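Long-range contact in endo-pectate lyase (Erwinia chrysanthemi, PDB 3B4N), which cleaves pectate chains by calcium-dependent elimination, giving oligosaccharides with unsaturated galacturonosyl ends, and probably also acts on highly methylated pectins: residues R264-T269 and D289-S294. Numbering follows the deposited sequence.
Sequences RFLTVT and DVATIS
Arg264 to Val268 and Val290 to Ile293 run as parallel neighbours, their axes 4.7 Å apart. Toward the second strand only Arg264, Leu266 and Val268 use their backbones, the odd residues bonding to strand 233-238 on the other side. Among these bonds, Leu266 N donates to Val290 O, Leu266 O accepts from Thr292 N at 2.7 Å in a nearly straight bond (176°), and Val268 N reaches Thr292 O. Where the pairing begins, a side chain takes over: Asp289, its CG anti to the carbonyl carbon (chi1 -62°), accepts a hydrogen bond at OD1 from Arg264 N at 2.8 Å, the N-H coming from above the carboxylate plane. OD2 goes to Ser253 and Asn284, while the Arg264 guanidinium turns away to Asn229 and Ser230, Ser253 bonding both groups. At the far end, waters link Ser294 OG to Val268 O and Thr269 O.

Among the apolar contacts, Phe265 turns its ring edge to Val290, Phe265 CD2 lying 3.8 Å from Val290 CB, on the outward face with Thr267 and Thr292. On the buried face Val268 CB sits 4.1 Å from Ile293 CG2, the side chains side by side, and Leu266 CB meets Ala291 CB. With strand 334-336 flanking the second strand, these are successive rungs of the right-handed parallel beta-helix of pectate lyases.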
loop_
_atom_site.group_PDB
_atom_site.type_symbol
_atom_site.label_atom_id
_atom_site.label_comp_id
_atom_site.label_asym_id
_atom_site.label_seq_id
_atom_site.Cartn_x
_atom_site.Cartn_y
_atom_site.Cartn_z
ATOM N N ARG A 264 -2.927 18.751 -4.945
ATOM C CA ARG A 264 -2.897 17.291 -4.895
ATOM C C ARG A 264 -3.315 16.919 -3.478
ATOM O O ARG A 264 -2.889 17.548 -2.505
ATOM C CB ARG A 264 -1.504 16.759 -5.205
ATOM C CG ARG A 264 -1.045 17.136 -6.597
ATOM C CD ARG A 264 0.202 16.388 -6.981
ATOM N NE ARG A 264 0.642 16.720 -8.332
ATOM C CZ ARG A 264 1.741 17.415 -8.612
ATOM N NH1 ARG A 264 2.517 17.871 -7.637
ATOM N NH2 ARG A 264 2.090 17.621 -9.872
ATOM N N PHE A 265 -4.154 15.898 -3.359
ATOM C CA PHE A 265 -4.655 15.503 -2.062
ATOM C C PHE A 265 -4.324 14.091 -1.660
ATOM O O PHE A 265 -4.263 13.191 -2.494
ATOM C CB PHE A 265 -6.174 15.664 -2.014
ATOM C CG PHE A 265 -6.646 17.035 -2.373
ATOM C CD1 PHE A 265 -7.197 17.286 -3.623
ATOM C CD2 PHE A 265 -6.549 18.074 -1.454
ATOM C CE1 PHE A 265 -7.652 18.564 -3.956
ATOM C CE2 PHE A 265 -6.999 19.349 -1.778
ATOM C CZ PHE A 265 -7.552 19.592 -3.028
ATOM N N LEU A 266 -4.105 13.913 -0.368
ATOM C CA LEU A 266 -3.862 12.594 0.191
ATOM C C LEU A 266 -4.892 12.395 1.299
ATOM O O LEU A 266 -5.099 13.281 2.132
ATOM C CB LEU A 266 -2.457 12.482 0.784
ATOM C CG LEU A 266 -2.232 11.211 1.619
ATOM C CD1 LEU A 266 -2.228 9.987 0.701
ATOM C CD2 LEU A 266 -0.922 11.315 2.389
ATOM N N THR A 267 -5.549 11.244 1.290
ATOM C CA THR A 267 -6.516 10.896 2.327
ATOM C C THR A 267 -6.109 9.538 2.873
ATOM O O THR A 267 -6.248 8.532 2.182
ATOM C CB THR A 267 -7.944 10.764 1.775
ATOM O OG1 THR A 267 -8.345 12.004 1.187
ATOM C CG2 THR A 267 -8.922 10.406 2.900
ATOM N N VAL A 268 -5.577 9.516 4.090
ATOM C CA VAL A 268 -5.200 8.266 4.736
ATOM C C VAL A 268 -6.181 8.016 5.877
ATOM O O VAL A 268 -6.352 8.870 6.753
ATOM C CB VAL A 268 -3.772 8.318 5.337
ATOM C CG1 VAL A 268 -3.474 7.015 6.091
ATOM C CG2 VAL A 268 -2.748 8.519 4.242
ATOM N N THR A 269 -6.820 6.851 5.877
ATOM C CA THR A 269 -7.753 6.512 6.948
ATOM C C THR A 269 -7.308 5.281 7.735
ATOM O O THR A 269 -7.766 5.068 8.850
ATOM C CB THR A 269 -9.171 6.240 6.426
ATOM O OG1 THR A 269 -9.147 5.092 5.574
ATOM C CG2 THR A 269 -9.709 7.445 5.655
ATOM N N ASP A 289 -1.819 21.775 -1.873
ATOM C CA ASP A 289 -1.949 20.362 -1.511
ATOM C C ASP A 289 -2.436 20.203 -0.080
ATOM O O ASP A 289 -2.084 20.989 0.799
ATOM C CB ASP A 289 -0.608 19.642 -1.576
ATOM C CG ASP A 289 0.012 19.634 -2.950
ATOM O OD1 ASP A 289 -0.635 20.031 -3.952
ATOM O OD2 ASP A 289 1.176 19.207 -3.014
ATOM N N VAL A 290 -3.225 19.166 0.168
ATOM C CA VAL A 290 -3.681 18.913 1.528
ATOM C C VAL A 290 -3.636 17.427 1.830
ATOM O O VAL A 290 -4.193 16.623 1.077
ATOM C CB VAL A 290 -5.122 19.383 1.768
ATOM C CG1 VAL A 290 -5.486 19.155 3.248
ATOM C CG2 VAL A 290 -5.265 20.861 1.409
ATOM N N ALA A 291 -2.954 17.065 2.912
ATOM C CA ALA A 291 -2.871 15.673 3.347
ATOM C C ALA A 291 -3.772 15.545 4.565
ATOM O O ALA A 291 -3.586 16.248 5.548
ATOM C CB ALA A 291 -1.448 15.311 3.722
ATOM N N THR A 292 -4.755 14.655 4.489
ATOM C CA THR A 292 -5.690 14.421 5.587
ATOM C C THR A 292 -5.375 13.013 6.072
ATOM O O THR A 292 -5.631 12.041 5.366
ATOM C CB THR A 292 -7.132 14.549 5.073
ATOM O OG1 THR A 292 -7.329 15.886 4.583
ATOM C CG2 THR A 292 -8.134 14.274 6.182
ATOM N N ILE A 293 -4.833 12.920 7.286
ATOM C CA ILE A 293 -4.366 11.653 7.850
ATOM C C ILE A 293 -4.889 11.269 9.233
ATOM O O ILE A 293 -4.879 12.084 10.156
ATOM C CB ILE A 293 -2.816 11.685 7.965
ATOM C CG1 ILE A 293 -2.195 11.930 6.595
ATOM C CG2 ILE A 293 -2.287 10.393 8.573
ATOM C CD1 ILE A 293 -0.702 12.195 6.652
ATOM N N SER A 294 -5.305 10.010 9.366
ATOM C CA SER A 294 -5.769 9.442 10.629
ATOM C C SER A 294 -5.713 7.923 10.481
ATOM O O SER A 294 -5.575 7.406 9.367
ATOM C CB SER A 294 -7.197 9.903 10.963
ATOM O OG SER A 294 -8.146 9.473 10.001
HETATM O O HOH W 1 -8.154 11.164 7.817
HETATM O O HOH W 2 -9.109 6.870 10.312
#